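PDB 3PG1: mitogen-activated protein kinase, putative (Map kinase-like protein) from Leishmania major, which probably acts as a MAP-kinase-type protein serine/threonine kinase, transferring phosphate from ATP to protein substrates. Local coordinates for residues 145-148 against 149-152; 80-83 against 84-88; 278-282 against 283-287; 241-244 against 245-248. One frame throughout, in Å; residues are numbered along the deposited sequence.

In the fold
All four contacts are local, made along a helix, at its end, or where a loop enters a helical turn. Interaction 1, on helix 133-152 of the C-terminal lobe, is the buried one; its imidazoles bind partners elsewhere in the chain. Interaction 2, at the end of helix 70-85 in the N-terminal lobe, is partly buried and touches interaction 1 through Phe86, His88, Val149 and Leu150, which joins the lobes behind the catalytic cleft. Interactions 3 and 4 lie towards the periphery, with centres about 14 Å apart. They meet where Arg280 reaches Glu248. Amide, ammonium and carboxylate groups at least partly exposed dominate interaction 4, whereas interaction 3 combines a tryptophan-valine pair with a short helical turn.

Interaction 1. Residues 145-148 against 149-152; sequences LGLH and VLHE
His148 and Glu152, one helical turn apart, meet by a CH-pi contact. Glu152 CG lies 3.8 Å from the centroid of the His148 ring and 20° off the ring normal, so the methylene sits over the face, displaced toward the rim. The torsions explain the overlap: CG of His148 is anti to its backbone N (chi1 -174°), and the glutamate chain bends at chi2, turning its carboxylate nearly parallel to the imidazole. Glu152 OE2 stays 4.2 Å from His148 NE2, too far for a salt bridge. The imidazole nitrogens find partners elsewhere, ND1 at Thr311 OG1 and NE2, weakly, at Leu329 O.

Backbone bonds of the i to i+4 kind carry the rest, as expected in the helix called alphaE in protein kinases. The straightest of them joins His151 N and Leu147 O, 2.8 Å apart with an N-H...O angle of 169°. That same Leu147 O also lies 3.2 Å above the plane of the His151 ring, displaced toward its rim. His151 NE2 bonds to Asp216 OD1, the aspartate of the DxWSxG motif on helix 214-229, which fixes the ring from its far end.

Apolar contact is slight: Leu147 CD2 and Leu150 CD1 come within 4.4 Å, while Leu147 itself packs on Ala220.

The chemistry implies two buried imidazoles held by different means. Beside His148 the Glu152 carboxylate could help to stabilise a protonated ring, although the charge is not observed; His151 links this helix to helix 214-229.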
ATOM      1  N   LEU A 145      -6.408   4.416  10.108  1.00 21.47           N
ATOM      2  CA  LEU A 145      -6.542   5.856   9.778  1.00 22.80           C
ATOM      3  C   LEU A 145      -5.926   6.120   8.391  1.00 24.71           C
ATOM      4  O   LEU A 145      -6.512   6.839   7.609  1.00 24.17           O
ATOM      5  CB  LEU A 145      -5.865   6.752  10.832  1.00 23.55           C
ATOM      6  CG  LEU A 145      -6.658   6.980  12.120  1.00 28.23           C
ATOM      7  CD1 LEU A 145      -5.835   7.804  13.118  1.00 26.69           C
ATOM      8  CD2 LEU A 145      -8.040   7.678  11.845  1.00 30.85           C
ATOM      9  N   GLY A 146      -4.787   5.495   8.075  1.00 24.64           N
ATOM     10  CA  GLY A 146      -4.209   5.685   6.746  1.00 25.31           C
ATOM     11  C   GLY A 146      -5.159   5.133   5.683  1.00 27.96           C
ATOM     12  O   GLY A 146      -5.402   5.794   4.684  1.00 26.68           O
ATOM     13  N   LEU A 147      -5.757   3.944   5.913  1.00 24.33           N
ATOM     14  CA  LEU A 147      -6.755   3.399   4.960  1.00 21.83           C
ATOM     15  C   LEU A 147      -7.983   4.297   4.869  1.00 23.93           C
ATOM     16  O   LEU A 147      -8.439   4.592   3.769  1.00 22.28           O
ATOM     17  CB  LEU A 147      -7.172   2.008   5.388  1.00 22.19           C
ATOM     18  CG  LEU A 147      -6.141   0.883   5.261  1.00 24.84           C
ATOM     19  CD1 LEU A 147      -6.760  -0.435   5.771  1.00 24.78           C
ATOM     20  CD2 LEU A 147      -5.648   0.755   3.821  1.00 23.72           C
ATOM     21  N   HIS A 148      -8.477   4.804   6.026  1.00 22.47           N
ATOM     22  CA  HIS A 148      -9.644   5.691   6.051  1.00 22.73           C
ATOM     23  C   HIS A 148      -9.367   6.917   5.144  1.00 25.86           C
ATOM     24  O   HIS A 148     -10.228   7.300   4.383  1.00 24.69           O
ATOM     25  CB  HIS A 148      -9.938   6.181   7.499  1.00 23.53           C
ATOM     26  CG  HIS A 148     -11.220   6.989   7.583  1.00 26.52           C
ATOM     27  ND1 HIS A 148     -12.466   6.383   7.442  1.00 25.94           N
ATOM     28  CD2 HIS A 148     -11.400   8.312   7.854  1.00 27.50           C
ATOM     29  CE1 HIS A 148     -13.357   7.373   7.524  1.00 25.25           C
ATOM     30  NE2 HIS A 148     -12.762   8.532   7.835  1.00 27.34           N
ATOM     31  N   VAL A 149      -8.176   7.520   5.256  1.00 24.87           N
ATOM     32  CA  VAL A 149      -7.780   8.703   4.487  1.00 25.26           C
ATOM     33  C   VAL A 149      -7.768   8.349   2.978  1.00 25.41           C
ATOM     34  O   VAL A 149      -8.330   9.092   2.165  1.00 23.46           O
ATOM     35  CB  VAL A 149      -6.427   9.317   5.002  1.00 30.10           C
ATOM     36  CG1 VAL A 149      -5.972  10.490   4.106  1.00 30.87           C
ATOM     37  CG2 VAL A 149      -6.587   9.791   6.449  1.00 29.80           C
ATOM     38  N   LEU A 150      -7.165   7.223   2.619  1.00 23.02           N
ATOM     39  CA  LEU A 150      -7.167   6.818   1.218  1.00 24.50           C
ATOM     40  C   LEU A 150      -8.624   6.625   0.729  1.00 26.16           C
ATOM     41  O   LEU A 150      -9.029   7.242  -0.250  1.00 28.22           O
ATOM     42  CB  LEU A 150      -6.400   5.483   1.050  1.00 24.39           C
ATOM     43  CG  LEU A 150      -4.883   5.493   1.303  1.00 29.24           C
ATOM     44  CD1 LEU A 150      -4.327   4.054   1.178  1.00 28.34           C
ATOM     45  CD2 LEU A 150      -4.142   6.466   0.362  1.00 28.20           C
ATOM     46  N   HIS A 151      -9.429   5.880   1.493  1.00 23.37           N
ATOM     47  CA  HIS A 151     -10.827   5.547   1.129  1.00 22.36           C
ATOM     48  C   HIS A 151     -11.703   6.777   1.020  1.00 26.21           C
ATOM     49  O   HIS A 151     -12.534   6.841   0.095  1.00 25.93           O
ATOM     50  CB  HIS A 151     -11.416   4.540   2.118  1.00 22.54           C
ATOM     51  CG  HIS A 151     -10.740   3.193   2.096  1.00 24.39           C
ATOM     52  ND1 HIS A 151     -11.037   2.228   3.048  1.00 24.18           N
ATOM     53  CD2 HIS A 151      -9.774   2.715   1.263  1.00 24.92           C
ATOM     54  CE1 HIS A 151     -10.242   1.198   2.767  1.00 23.84           C
ATOM     55  NE2 HIS A 151      -9.428   1.475   1.732  1.00 23.94           N
ATOM     56  N   GLU A 152     -11.459   7.788   1.888  1.00 24.13           N
ATOM     57  CA  GLU A 152     -12.235   9.045   1.842  1.00 25.30           C
ATOM     58  C   GLU A 152     -11.949   9.812   0.534  1.00 30.90           C
ATOM     59  O   GLU A 152     -12.821  10.538   0.053  1.00 31.64           O
ATOM     60  CB  GLU A 152     -12.013   9.913   3.107  1.00 26.83           C
ATOM     61  CG  GLU A 152     -12.626   9.305   4.373  1.00 35.05           C
ATOM     62  CD  GLU A 152     -14.134   9.186   4.309  1.00 40.62           C
ATOM     63  OE1 GLU A 152     -14.774  10.249   4.208  1.00 40.14           O
ATOM     64  OE2 GLU A 152     -14.665   8.064   4.164  1.00 34.97           O
TER

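Interaction 2. Residues 80-83 against 84-88; sequences IRLL and NHFHH
Leu82 abuts the edge of the Phe86 ring, its CD2 lying 4.3 Å from Phe86 CE2, where helix 70-85 gives way to the loop that follows. This is the helix alphaC of the protein kinase fold, at its C-terminal end. The Phe86 ring also turns an edge to the leucine's backbone: Leu82 O lies near the ring plane, 3.4 Å from Phe86 CD2. The same ring packs on Val149 and Leu150 of helix 133-152 and so links the two lobes.

The backbone records the helix ending. Asn84 N still makes a regular i to i+4 bond to Ile80 O, 3.0 Å long with an N-H...O angle of 152°. One residue on, His85 N makes a weak i to i+3 bond to Leu82 O at 3.3 Å, and the buried Phe86 N has no partner anywhere in the model.

On the side covered by the C-terminal part of the chain, polar side chains hold that part in place. Arg81 forms a salt bridge through NE with Glu356, whose other oxygen bonds Asn84 ND2, and Arg81 NH1 bonds His338 O; His85 NE2 bonds Glu335 O. With CG anti to the backbone N (chi1 -172°), the His85 ring turns its ND1 toward the arginine, yet Arg81 NH2 and His85 ND1 remain 5.0 Å apart. One water spans the interval, lying in the planes of both groups: it accepts from Arg81 NH2 at 3.0 Å and sits 2.8 Å from His85 ND1.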
ATOM      1  N   ILE A  80       2.730   9.635  -9.337  1.00 46.46           N
ATOM      2  CA  ILE A  80       3.134  10.939  -8.821  1.00 45.50           C
ATOM      3  C   ILE A  80       1.958  11.753  -8.334  1.00 44.08           C
ATOM      4  O   ILE A  80       2.021  12.325  -7.247  1.00 42.91           O
ATOM      5  CB  ILE A  80       4.045  11.653  -9.879  1.00 51.42           C
ATOM      6  CG1 ILE A  80       5.512  11.367  -9.595  1.00 52.76           C
ATOM      7  CG2 ILE A  80       3.784  13.161 -10.055  1.00 53.26           C
ATOM      8  CD1 ILE A  80       5.920   9.918  -9.766  1.00 63.33           C
ATOM      9  N   ARG A  81       0.908  11.835  -9.143  1.00 41.83           N
ATOM     10  CA  ARG A  81      -0.309  12.569  -8.788  1.00 41.94           C
ATOM     11  C   ARG A  81      -0.925  12.014  -7.494  1.00 44.82           C
ATOM     12  O   ARG A  81      -1.352  12.796  -6.652  1.00 42.02           O
ATOM     13  CB  ARG A  81      -1.322  12.528  -9.956  1.00 41.36           C
ATOM     14  CG  ARG A  81      -0.918  13.471 -11.132  1.00 50.86           C
ATOM     15  CD  ARG A  81      -2.098  14.184 -11.773  1.00 57.88           C
ATOM     16  NE  ARG A  81      -2.993  14.713 -10.744  1.00 61.77           N
ATOM     17  CZ  ARG A  81      -4.299  14.485 -10.693  1.00 65.34           C
ATOM     18  NH1 ARG A  81      -4.902  13.813 -11.668  1.00 44.74           N
ATOM     19  NH2 ARG A  81      -5.018  14.960  -9.688  1.00 55.17           N
ATOM     20  N   LEU A  82      -0.920  10.673  -7.321  1.00 43.58           N
ATOM     21  CA  LEU A  82      -1.449  10.010  -6.125  1.00 42.04           C
ATOM     22  C   LEU A  82      -0.631  10.329  -4.910  1.00 45.10           C
ATOM     23  O   LEU A  82      -1.213  10.621  -3.864  1.00 42.90           O
ATOM     24  CB  LEU A  82      -1.530   8.495  -6.324  1.00 41.87           C
ATOM     25  CG  LEU A  82      -2.847   7.996  -6.857  1.00 45.60           C
ATOM     26  CD1 LEU A  82      -2.741   6.568  -7.308  1.00 46.27           C
ATOM     27  CD2 LEU A  82      -3.945   8.171  -5.814  1.00 39.99           C
ATOM     28  N   LEU A  83       0.725  10.341  -5.046  1.00 42.93           N
ATOM     29  CA  LEU A  83       1.634  10.678  -3.932  1.00 43.02           C
ATOM     30  C   LEU A  83       1.427  12.095  -3.470  1.00 46.11           C
ATOM     31  O   LEU A  83       1.396  12.368  -2.272  1.00 47.54           O
ATOM     32  CB  LEU A  83       3.096  10.506  -4.338  1.00 44.69           C
ATOM     33  CG  LEU A  83       3.770   9.164  -4.048  1.00 50.57           C
ATOM     34  CD1 LEU A  83       5.222   9.195  -4.542  1.00 53.38           C
ATOM     35  CD2 LEU A  83       3.735   8.812  -2.541  1.00 51.39           C
ATOM     36  N   ASN A  84       1.220  12.988  -4.434  1.00 42.09           N
ATOM     37  CA  ASN A  84       1.049  14.416  -4.228  1.00 41.05           C
ATOM     38  C   ASN A  84      -0.346  14.845  -3.813  1.00 40.76           C
ATOM     39  O   ASN A  84      -0.534  15.991  -3.403  1.00 41.91           O
ATOM     40  CB  ASN A  84       1.518  15.149  -5.488  1.00 45.39           C
ATOM     41  CG  ASN A  84       2.110  16.501  -5.230  1.00 64.44           C
ATOM     42  OD1 ASN A  84       2.664  16.775  -4.163  1.00 59.00           O
ATOM     43  ND2 ASN A  84       1.964  17.393  -6.196  1.00 60.64           N
ATOM     44  N   HIS A  85      -1.322  13.920  -3.879  1.00 35.65           N
ATOM     45  CA  HIS A  85      -2.719  14.169  -3.512  1.00 33.62           C
ATOM     46  C   HIS A  85      -2.956  14.228  -1.989  1.00 36.08           C
ATOM     47  O   HIS A  85      -3.836  14.952  -1.525  1.00 35.16           O
ATOM     48  CB  HIS A  85      -3.613  13.098  -4.161  1.00 32.94           C
ATOM     49  CG  HIS A  85      -5.076  13.373  -4.005  1.00 34.53           C
ATOM     50  ND1 HIS A  85      -5.711  14.349  -4.753  1.00 36.46           N
ATOM     51  CD2 HIS A  85      -5.978  12.810  -3.168  1.00 34.34           C
ATOM     52  CE1 HIS A  85      -6.961  14.366  -4.327  1.00 35.02           C
ATOM     53  NE2 HIS A  85      -7.172  13.457  -3.379  1.00 33.55           N
ATOM     54  N   PHE A  86      -2.212  13.438  -1.219  1.00 32.76           N
ATOM     55  CA  PHE A  86      -2.386  13.359   0.254  1.00 29.46           C
ATOM     56  C   PHE A  86      -1.362  14.202   0.999  1.00 36.21           C
ATOM     57  O   PHE A  86      -0.246  14.338   0.537  1.00 32.59           O
ATOM     58  CB  PHE A  86      -2.276  11.896   0.715  1.00 29.16           C
ATOM     59  CG  PHE A  86      -3.364  11.062   0.080  1.00 28.24           C
ATOM     60  CD1 PHE A  86      -4.650  11.051   0.610  1.00 29.63           C
ATOM     61  CD2 PHE A  86      -3.130  10.372  -1.111  1.00 29.71           C
ATOM     62  CE1 PHE A  86      -5.670  10.347  -0.018  1.00 29.80           C
ATOM     63  CE2 PHE A  86      -4.162   9.670  -1.745  1.00 33.22           C
ATOM     64  CZ  PHE A  86      -5.414   9.641  -1.185  1.00 30.30           C
ATOM     65  N   HIS A  87      -1.733  14.697   2.188  1.00 35.59           N
ATOM     66  CA  HIS A  87      -0.877  15.461   3.093  1.00 37.20           C
ATOM     67  C   HIS A  87      -1.332  15.041   4.453  1.00 36.38           C
ATOM     68  O   HIS A  87      -2.047  15.778   5.139  1.00 37.42           O
ATOM     69  CB  HIS A  87      -1.064  16.978   2.882  1.00 40.10           C
ATOM     70  CG  HIS A  87      -0.776  17.394   1.475  1.00 45.14           C
ATOM     71  ND1 HIS A  87      -1.793  17.492   0.532  1.00 47.07           N
ATOM     72  CD2 HIS A  87       0.411  17.617   0.865  1.00 48.05           C
ATOM     73  CE1 HIS A  87      -1.195  17.810  -0.603  1.00 47.49           C
ATOM     74  NE2 HIS A  87       0.128  17.911  -0.450  1.00 48.54           N
ATOM     75  N   HIS A  88      -1.016  13.791   4.801  1.00 29.71           N
ATOM     76  CA  HIS A  88      -1.494  13.218   6.047  1.00 28.31           C
ATOM     77  C   HIS A  88      -0.374  12.425   6.721  1.00 32.87           C
ATOM     78  O   HIS A  88       0.361  11.740   6.016  1.00 30.63           O
ATOM     79  CB  HIS A  88      -2.725  12.316   5.760  1.00 25.83           C
ATOM     80  CG  HIS A  88      -3.429  11.851   6.994  1.00 27.99           C
ATOM     81  ND1 HIS A  88      -2.964  10.766   7.724  1.00 29.57           N
ATOM     82  CD2 HIS A  88      -4.557  12.310   7.563  1.00 29.35           C
ATOM     83  CE1 HIS A  88      -3.806  10.613   8.729  1.00 29.62           C
ATOM     84  NE2 HIS A  88      -4.778  11.525   8.685  1.00 30.15           N
TER
HETATM   85  O   HOH W   1      -4.764  15.912  -6.815  1.00 68.72           O

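Interaction 3. Residues 278-282 against 283-287; sequences PARAW and TAVVP
The chi1 of Trp282, -78°, places CG beside the backbone N, and that of Val285, -173°, sets CG1 anti to its own N. The two side chains lie side by side and point the same way, with CG1 near the indole CZ3. They belong to the short, weakly bonded helical turn at about 282-285 that precedes helix 291-300 in the C-terminal lobe of the kinase fold. Contact is made by the benzene part of the indole: Trp282 CE3 is 4.0 Å from Val285 CB, and Trp282 CZ3 4.2 Å from Val285 CG1. The indole also touches Val249 of helix 239-250 and Leu294 and Ile297 of helix 291-300, tying the turn to both.

Arg280 arrives from the preceding loop and crosses Val285 at about a right angle, its NE 4.2 Å from Val285 CG2. Its guanidinium forms a long, weak ion pair with Glu248.

The turn is stitched by few backbone bonds. Ala284 N reaches Ala281 O at 3.2 Å. Trp282 O accepts twice, weakly from Val285 N and almost straight from Val286 N, at 3.0 Å with an N-H...O angle of 170°.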
ATOM      1  N   PRO A 278     -17.741 -25.784   9.699  1.00 61.09           N
ATOM      2  CA  PRO A 278     -18.151 -24.755  10.667  1.00 59.51           C
ATOM      3  C   PRO A 278     -17.025 -23.746  10.918  1.00 60.74           C
ATOM      4  O   PRO A 278     -15.847 -24.070  10.722  1.00 59.95           O
ATOM      5  CB  PRO A 278     -18.462 -25.574  11.928  1.00 63.07           C
ATOM      6  CG  PRO A 278     -17.602 -26.776  11.822  1.00 68.38           C
ATOM      7  CD  PRO A 278     -17.353 -27.048  10.374  1.00 63.70           C
ATOM      8  N   ALA A 279     -17.375 -22.524  11.367  1.00 55.49           N
ATOM      9  CA  ALA A 279     -16.362 -21.523  11.706  1.00 53.75           C
ATOM     10  C   ALA A 279     -15.581 -22.042  12.940  1.00 59.87           C
ATOM     11  O   ALA A 279     -16.161 -22.763  13.776  1.00 59.98           O
ATOM     12  CB  ALA A 279     -17.029 -20.192  12.027  1.00 53.40           C
ATOM     13  N   ARG A 280     -14.267 -21.723  13.032  1.00 55.73           N
ATOM     14  CA  ARG A 280     -13.484 -22.150  14.197  1.00 55.83           C
ATOM     15  C   ARG A 280     -13.708 -21.145  15.313  1.00 60.21           C
ATOM     16  O   ARG A 280     -14.199 -20.038  15.045  1.00 58.73           O
ATOM     17  CB  ARG A 280     -11.977 -22.291  13.888  1.00 51.65           C
ATOM     18  CG  ARG A 280     -11.642 -23.483  12.993  1.00 57.63           C
ATOM     19  CD  ARG A 280     -10.297 -24.124  13.281  1.00 64.92           C
ATOM     20  NE  ARG A 280      -9.159 -23.201  13.253  1.00 70.33           N
ATOM     21  CZ  ARG A 280      -8.234 -23.172  12.293  1.00 86.31           C
ATOM     22  NH1 ARG A 280      -8.321 -23.987  11.247  1.00 64.83           N
ATOM     23  NH2 ARG A 280      -7.220 -22.318  12.367  1.00 79.10           N
ATOM     24  N   ALA A 281     -13.377 -21.521  16.569  1.00 57.78           N
ATOM     25  CA  ALA A 281     -13.462 -20.566  17.668  1.00 56.75           C
ATOM     26  C   ALA A 281     -12.297 -19.605  17.397  1.00 57.00           C
ATOM     27  O   ALA A 281     -11.197 -20.047  17.037  1.00 56.15           O
ATOM     28  CB  ALA A 281     -13.272 -21.263  19.018  1.00 59.28           C
ATOM     29  N   TRP A 282     -12.560 -18.302  17.478  1.00 51.80           N
ATOM     30  CA  TRP A 282     -11.525 -17.312  17.206  1.00 49.70           C
ATOM     31  C   TRP A 282     -10.358 -17.374  18.212  1.00 52.22           C
ATOM     32  O   TRP A 282      -9.205 -17.213  17.796  1.00 50.10           O
ATOM     33  CB  TRP A 282     -12.129 -15.925  17.013  1.00 46.22           C
ATOM     34  CG  TRP A 282     -12.732 -15.762  15.646  1.00 45.60           C
ATOM     35  CD1 TRP A 282     -14.042 -15.921  15.302  1.00 48.45           C
ATOM     36  CD2 TRP A 282     -12.022 -15.503  14.424  1.00 42.75           C
ATOM     37  NE1 TRP A 282     -14.201 -15.737  13.949  1.00 46.14           N
ATOM     38  CE2 TRP A 282     -12.982 -15.440  13.390  1.00 44.77           C
ATOM     39  CE3 TRP A 282     -10.683 -15.209  14.121  1.00 41.98           C
ATOM     40  CZ2 TRP A 282     -12.650 -15.101  12.086  1.00 40.50           C
ATOM     41  CZ3 TRP A 282     -10.360 -14.850  12.829  1.00 40.88           C
ATOM     42  CH2 TRP A 282     -11.340 -14.784  11.832  1.00 40.00           C
ATOM     43  N   THR A 283     -10.653 -17.767  19.492  1.00 49.07           N
ATOM     44  CA  THR A 283      -9.659 -17.965  20.571  1.00 49.65           C
ATOM     45  C   THR A 283      -8.542 -18.953  20.148  1.00 50.66           C
ATOM     46  O   THR A 283      -7.416 -18.834  20.602  1.00 50.39           O
ATOM     47  CB  THR A 283     -10.340 -18.446  21.872  1.00 57.43           C
ATOM     48  OG1 THR A 283     -11.153 -19.584  21.581  1.00 63.72           O
ATOM     49  CG2 THR A 283     -11.181 -17.387  22.521  1.00 54.83           C
ATOM     50  N   ALA A 284      -8.856 -19.888  19.246  1.00 47.02           N
ATOM     51  CA  ALA A 284      -7.937 -20.888  18.710  1.00 46.43           C
ATOM     52  C   ALA A 284      -7.089 -20.354  17.540  1.00 47.61           C
ATOM     53  O   ALA A 284      -5.952 -20.791  17.344  1.00 46.13           O
ATOM     54  CB  ALA A 284      -8.730 -22.106  18.257  1.00 48.02           C
ATOM     55  N   VAL A 285      -7.673 -19.448  16.732  1.00 42.71           N
ATOM     56  CA  VAL A 285      -7.012 -18.846  15.572  1.00 41.57           C
ATOM     57  C   VAL A 285      -5.972 -17.786  16.026  1.00 40.20           C
ATOM     58  O   VAL A 285      -4.879 -17.696  15.458  1.00 38.51           O
ATOM     59  CB  VAL A 285      -8.058 -18.190  14.608  1.00 44.09           C
ATOM     60  CG1 VAL A 285      -7.381 -17.724  13.329  1.00 42.30           C
ATOM     61  CG2 VAL A 285      -9.222 -19.133  14.287  1.00 44.10           C
ATOM     62  N   VAL A 286      -6.368 -16.925  16.972  1.00 36.04           N
ATOM     63  CA  VAL A 286      -5.516 -15.837  17.467  1.00 35.70           C
ATOM     64  C   VAL A 286      -5.477 -15.957  19.012  1.00 40.32           C
ATOM     65  O   VAL A 286      -6.153 -15.189  19.707  1.00 39.26           O
ATOM     66  CB  VAL A 286      -6.020 -14.439  16.941  1.00 35.57           C
ATOM     67  CG1 VAL A 286      -4.937 -13.388  17.105  1.00 34.72           C
ATOM     68  CG2 VAL A 286      -6.438 -14.521  15.470  1.00 33.40           C
ATOM     69  N   PRO A 287      -4.700 -16.946  19.552  1.00 39.68           N
ATOM     70  CA  PRO A 287      -4.737 -17.206  21.001  1.00 40.51           C
ATOM     71  C   PRO A 287      -4.394 -16.092  21.971  1.00 44.62           C
ATOM     72  O   PRO A 287      -4.922 -16.074  23.095  1.00 46.72           O
ATOM     73  CB  PRO A 287      -3.846 -18.465  21.188  1.00 45.04           C
ATOM     74  CG  PRO A 287      -3.107 -18.662  19.929  1.00 48.19           C
ATOM     75  CD  PRO A 287      -3.901 -17.965  18.834  1.00 42.16           C
TER

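Interaction 4. Residues 241-244 against 245-248; sequences NQLN and KIVE
Asn241 and Lys245 lie side by side and point the same way, an arrangement that lets the lysine curl back on the residue one turn earlier. Its chain bends only at chi4 (77°), which brings NZ within 3.3 Å of Asn241 O for a hydrogen bond and within the same distance of Asn241 OD1 for a weak one. Asn241 O is gripped twice: Lys245 N, at 3.0 Å, and Lys245 NZ approach from opposite faces of the carbonyl plane. The amide oxygen has a stronger partner in the backbone N of Ser237, which holds the asparagine in place beside the ammonium group.

The other polar pair is set differently. Asn244 and Glu248 meet with amide and carboxylate planes 74° apart, and Asn244 ND2 reaches Glu248 OE2 at 3.0 Å, but the N-H...O angle of 121° makes the bond weak. The backbone bond of the same two residues, Glu248 N to Asn244 O at 2.9 Å, keeps them one turn apart.

On the buried side Leu243 CD2 touches Ile246 CD1 at 4.4 Å, a modest apolar contact. Gln242 is turned to the loop ahead of the helix, its NE2 bonding Phe234 O.

These residues form the middle of helix 239-250, alphaG of the kinase C-terminal lobe: Leu243 packs on Leu270 just beyond helix 264-269, Val247 on Pro253 and Ser275, and Glu248 lies next to the loop leading to helix 282-285.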
ATOM      1  N   ASN A 241      -6.306 -23.936  -2.120  1.00 31.29           N
ATOM      2  CA  ASN A 241      -5.823 -24.114  -0.774  1.00 31.02           C
ATOM      3  C   ASN A 241      -5.801 -22.830   0.033  1.00 35.08           C
ATOM      4  O   ASN A 241      -5.884 -22.891   1.256  1.00 33.33           O
ATOM      5  CB  ASN A 241      -4.581 -25.009  -0.686  1.00 29.02           C
ATOM      6  CG  ASN A 241      -3.253 -24.337  -0.994  1.00 36.04           C
ATOM      7  OD1 ASN A 241      -3.032 -23.201  -0.645  1.00 31.35           O
ATOM      8  ND2 ASN A 241      -2.326 -25.051  -1.634  1.00 31.64           N
ATOM      9  N   GLN A 242      -5.761 -21.672  -0.654  1.00 31.18           N
ATOM     10  CA  GLN A 242      -5.852 -20.351  -0.017  1.00 27.70           C
ATOM     11  C   GLN A 242      -7.307 -20.179   0.437  1.00 30.56           C
ATOM     12  O   GLN A 242      -7.578 -19.810   1.586  1.00 30.44           O
ATOM     13  CB  GLN A 242      -5.482 -19.221  -1.027  1.00 27.72           C
ATOM     14  CG  GLN A 242      -5.551 -17.776  -0.401  1.00 28.23           C
ATOM     15  CD  GLN A 242      -4.440 -17.524   0.615  1.00 41.94           C
ATOM     16  OE1 GLN A 242      -3.370 -18.104   0.549  1.00 38.95           O
ATOM     17  NE2 GLN A 242      -4.641 -16.615   1.550  1.00 32.27           N
ATOM     18  N   LEU A 243      -8.245 -20.475  -0.446  1.00 29.18           N
ATOM     19  CA  LEU A 243      -9.678 -20.394  -0.079  1.00 29.22           C
ATOM     20  C   LEU A 243     -10.035 -21.390   1.012  1.00 32.47           C
ATOM     21  O   LEU A 243     -10.823 -21.048   1.902  1.00 32.20           O
ATOM     22  CB  LEU A 243     -10.599 -20.561  -1.288  1.00 29.37           C
ATOM     23  CG  LEU A 243     -10.659 -19.324  -2.236  1.00 33.17           C
ATOM     24  CD1 LEU A 243     -11.423 -19.651  -3.512  1.00 31.89           C
ATOM     25  CD2 LEU A 243     -11.258 -18.026  -1.508  1.00 32.38           C
ATOM     26  N   ASN A 244      -9.426 -22.591   0.978  1.00 29.73           N
ATOM     27  CA  ASN A 244      -9.655 -23.576   2.018  1.00 30.09           C
ATOM     28  C   ASN A 244      -9.149 -23.085   3.376  1.00 31.78           C
ATOM     29  O   ASN A 244      -9.852 -23.228   4.361  1.00 32.19           O
ATOM     30  CB  ASN A 244      -9.031 -24.938   1.658  1.00 32.71           C
ATOM     31  CG  ASN A 244      -9.397 -25.992   2.668  1.00 41.88           C
ATOM     32  OD1 ASN A 244     -10.519 -26.494   2.676  1.00 46.25           O
ATOM     33  ND2 ASN A 244      -8.460 -26.381   3.510  1.00 38.60           N
ATOM     34  N   LYS A 245      -7.937 -22.520   3.431  1.00 28.70           N
ATOM     35  CA  LYS A 245      -7.380 -21.970   4.669  1.00 28.89           C
ATOM     36  C   LYS A 245      -8.265 -20.876   5.247  1.00 31.16           C
ATOM     37  O   LYS A 245      -8.418 -20.782   6.463  1.00 30.47           O
ATOM     38  CB  LYS A 245      -5.957 -21.444   4.420  1.00 30.39           C
ATOM     39  CG  LYS A 245      -4.970 -22.641   4.422  1.00 33.46           C
ATOM     40  CD  LYS A 245      -3.616 -22.267   3.871  1.00 41.02           C
ATOM     41  CE  LYS A 245      -2.760 -23.498   3.667  1.00 49.43           C
ATOM     42  NZ  LYS A 245      -3.159 -24.240   2.435  1.00 55.33           N
ATOM     43  N   ILE A 246      -8.871 -20.063   4.371  1.00 26.93           N
ATOM     44  CA  ILE A 246      -9.737 -18.976   4.809  1.00 25.37           C
ATOM     45  C   ILE A 246     -11.028 -19.553   5.413  1.00 31.24           C
ATOM     46  O   ILE A 246     -11.430 -19.156   6.518  1.00 28.79           O
ATOM     47  CB  ILE A 246     -10.041 -18.017   3.609  1.00 25.82           C
ATOM     48  CG1 ILE A 246      -8.783 -17.203   3.199  1.00 24.30           C
ATOM     49  CG2 ILE A 246     -11.251 -17.094   3.953  1.00 25.15           C
ATOM     50  CD1 ILE A 246      -8.963 -16.297   1.831  1.00 27.60           C
ATOM     51  N   VAL A 247     -11.695 -20.437   4.654  1.00 30.47           N
ATOM     52  CA  VAL A 247     -12.964 -21.072   5.034  1.00 33.02           C
ATOM     53  C   VAL A 247     -12.840 -21.910   6.328  1.00 37.49           C
ATOM     54  O   VAL A 247     -13.739 -21.865   7.153  1.00 38.16           O
ATOM     55  CB  VAL A 247     -13.584 -21.832   3.829  1.00 39.36           C
ATOM     56  CG1 VAL A 247     -14.657 -22.821   4.265  1.00 42.74           C
ATOM     57  CG2 VAL A 247     -14.145 -20.843   2.809  1.00 37.82           C
ATOM     58  N   GLU A 248     -11.704 -22.571   6.536  1.00 33.38           N
ATOM     59  CA  GLU A 248     -11.391 -23.316   7.755  1.00 35.46           C
ATOM     60  C   GLU A 248     -11.514 -22.407   8.975  1.00 39.46           C
ATOM     61  O   GLU A 248     -11.926 -22.866  10.025  1.00 41.38           O
ATOM     62  CB  GLU A 248      -9.963 -23.851   7.730  1.00 37.62           C
ATOM     63  CG  GLU A 248      -9.785 -25.166   7.014  1.00 55.60           C
ATOM     64  CD  GLU A 248      -8.372 -25.728   7.057  1.00 78.41           C
ATOM     65  OE1 GLU A 248      -7.466 -25.055   7.604  1.00 58.88           O
ATOM     66  OE2 GLU A 248      -8.161 -26.824   6.488  1.00 76.12           O
TER